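Local atomic coordinates of activating signal cointegrator 1 complex subunit 2 (Homo sapiens, PDB entry 6YXQ), a protein that binds polyubiquitin chains and recruits the ASCC3 helicase and ALKBH3 to sites of DNA alkylation damage, and also helps rescue stalled ribosomes. Residues N186-T189 / Y194-D197. Numbering follows the deposited sequence.
Sequences NIFT and YYSD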
ATOM      1  N   ASN B 186      -2.277  15.801  -7.798  1.00 81.90           N
ATOM      2  CA  ASN B 186      -1.718  16.923  -7.056  1.00 80.33           C
ATOM      3  C   ASN B 186      -0.206  16.825  -6.958  1.00 79.78           C
ATOM      4  O   ASN B 186       0.489  17.832  -7.108  1.00 93.18           O
ATOM      5  CB  ASN B 186      -2.333  17.007  -5.662  1.00 73.11           C
ATOM      6  CG  ASN B 186      -2.005  18.314  -4.964  1.00 84.71           C
ATOM      7  OD1 ASN B 186      -2.153  19.397  -5.540  1.00 79.11           O
ATOM      8  ND2 ASN B 186      -1.549  18.220  -3.720  1.00 88.91           N
ATOM      9  N   ILE B 187       0.330  15.632  -6.700  1.00 78.68           N
ATOM     10  CA  ILE B 187       1.784  15.555  -6.578  1.00 87.21           C
ATOM     11  C   ILE B 187       2.445  15.789  -7.932  1.00 84.47           C
ATOM     12  O   ILE B 187       3.468  16.480  -8.022  1.00 82.49           O
ATOM     13  CB  ILE B 187       2.236  14.236  -5.918  1.00 81.50           C
ATOM     14  CG1 ILE B 187       2.215  13.063  -6.888  1.00 78.18           C
ATOM     15  CG2 ILE B 187       1.396  13.937  -4.682  1.00 84.16           C
ATOM     16  CD1 ILE B 187       2.571  11.763  -6.212  1.00 87.82           C
ATOM     17  N   PHE B 188       1.840  15.289  -9.016  1.00 78.38           N
ATOM     18  CA  PHE B 188       2.390  15.572 -10.341  1.00 71.75           C
ATOM     19  C   PHE B 188       2.256  17.047 -10.709  1.00 78.51           C
ATOM     20  O   PHE B 188       3.113  17.590 -11.417  1.00 80.07           O
ATOM     21  CB  PHE B 188       1.705  14.704 -11.396  1.00 66.93           C
ATOM     22  CG  PHE B 188       2.332  13.352 -11.568  1.00 66.68           C
ATOM     23  CD1 PHE B 188       1.877  12.265 -10.844  1.00 68.06           C
ATOM     24  CD2 PHE B 188       3.370  13.167 -12.462  1.00 67.92           C
ATOM     25  CE1 PHE B 188       2.446  11.019 -11.004  1.00 69.75           C
ATOM     26  CE2 PHE B 188       3.944  11.928 -12.624  1.00 64.56           C
ATOM     27  CZ  PHE B 188       3.480  10.849 -11.893  1.00 59.86           C
ATOM     28  N   THR B 189       1.192  17.709 -10.248  1.00 77.41           N
ATOM     29  CA  THR B 189       1.027  19.131 -10.521  1.00 75.34           C
ATOM     30  C   THR B 189       2.052  19.955  -9.754  1.00 83.04           C
ATOM     31  O   THR B 189       2.707  20.839 -10.322  1.00 76.24           O
ATOM     32  CB  THR B 189      -0.390  19.572 -10.154  1.00 68.25           C
ATOM     33  OG1 THR B 189      -1.343  18.718 -10.793  1.00 90.09           O
ATOM     34  CG2 THR B 189      -0.632  20.998 -10.599  1.00 73.24           C
ATOM     35  N   TYR B 194       8.330  14.335 -11.612  1.00 69.39           N
ATOM     36  CA  TYR B 194       7.949  12.928 -11.595  1.00 75.28           C
ATOM     37  C   TYR B 194       7.694  12.410 -13.007  1.00 87.09           C
ATOM     38  O   TYR B 194       8.036  11.262 -13.322  1.00101.32           O
ATOM     39  CB  TYR B 194       6.724  12.735 -10.704  1.00 65.30           C
ATOM     40  CG  TYR B 194       7.060  12.839  -9.238  1.00 69.21           C
ATOM     41  CD1 TYR B 194       7.992  11.989  -8.668  1.00 73.88           C
ATOM     42  CD2 TYR B 194       6.466  13.798  -8.430  1.00 74.83           C
ATOM     43  CE1 TYR B 194       8.314  12.081  -7.337  1.00 80.47           C
ATOM     44  CE2 TYR B 194       6.784  13.898  -7.092  1.00 74.09           C
ATOM     45  CZ  TYR B 194       7.707  13.033  -6.554  1.00 75.46           C
ATOM     46  OH  TYR B 194       8.024  13.106  -5.221  1.00 69.71           O
ATOM     47  N   TYR B 195       7.106  13.247 -13.870  1.00 68.63           N
ATOM     48  CA  TYR B 195       7.018  12.936 -15.295  1.00 70.95           C
ATOM     49  C   TYR B 195       8.366  12.460 -15.830  1.00 80.10           C
ATOM     50  O   TYR B 195       8.490  11.352 -16.371  1.00 78.36           O
ATOM     51  CB  TYR B 195       6.548  14.168 -16.072  1.00 61.54           C
ATOM     52  CG  TYR B 195       5.063  14.467 -15.998  1.00 65.04           C
ATOM     53  CD1 TYR B 195       4.126  13.579 -16.502  1.00 59.19           C
ATOM     54  CD2 TYR B 195       4.604  15.656 -15.452  1.00 65.26           C
ATOM     55  CE1 TYR B 195       2.773  13.860 -16.447  1.00 65.83           C
ATOM     56  CE2 TYR B 195       3.256  15.945 -15.394  1.00 68.86           C
ATOM     57  CZ  TYR B 195       2.344  15.045 -15.894  1.00 68.98           C
ATOM     58  OH  TYR B 195       1.001  15.336 -15.838  1.00 73.40           O
ATOM     59  N   SER B 196       9.397  13.295 -15.662  1.00 78.73           N
ATOM     60  CA  SER B 196      10.753  12.904 -16.034  1.00 80.31           C
ATOM     61  C   SER B 196      11.151  11.597 -15.368  1.00 74.91           C
ATOM     62  O   SER B 196      11.675  10.689 -16.023  1.00 72.27           O
ATOM     63  CB  SER B 196      11.746  14.015 -15.675  1.00 72.40           C
ATOM     64  OG  SER B 196      11.224  15.293 -15.985  1.00 83.34           O
ATOM     65  N   ASP B 197      10.905  11.487 -14.058  1.00 77.35           N
ATOM     66  CA  ASP B 197      11.136  10.224 -13.369  1.00 79.95           C
ATOM     67  C   ASP B 197      10.489   9.084 -14.141  1.00 72.42           C
ATOM     68  O   ASP B 197      11.160   8.131 -14.563  1.00 72.11           O
ATOM     69  CB  ASP B 197      10.588  10.298 -11.944  1.00 80.20           C
ATOM     70  CG  ASP B 197      11.607  10.815 -10.950  1.00 84.87           C
ATOM     71  OD1 ASP B 197      12.546  11.533 -11.369  1.00 84.51           O
ATOM     72  OD2 ASP B 197      11.466  10.491  -9.750  1.00 89.81           O
TER
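Phe188 reaches from helix 177-190 toward two consecutive tyrosines of helix 193-216 and makes a T-shaped pair with each, once through its edge and once through its face. Its edge is turned to Tyr195: CD2 of Phe188 stands over the centre of that ring, 4.0 Å from CE2 of Tyr195, with the planes at 59°. Its face receives the edge of Tyr194, ring centroids 6.0 Å apart and planes at 63°. CB of Tyr194 lies oblique to the Phe188 ring, 3.5 Å from CE2 of Phe188. Both tyrosines set CG anti to their own carbonyl carbon, but as neighbours on a helical turn they send their rings in different directions, one to the edge of Phe188, the other to its face. The edge of Tyr194 also lies beside the carbonyl O of Ile187, 4.0 Å from CD2 of Tyr194, while its hydroxyl is hydrogen-bonded to Phe160 O. The Tyr195 side chain also touches Phe267 and Leu269. An alanine in place of Tyr195 would probably leave the edge of Phe188 without its aromatic face and weaken the packing toward these two residues. Phe267 stacks on Phe188 as well, extending an aromatic cluster that joins two successive helices across a short connection in this largely helical, N-terminal part of ASCC2.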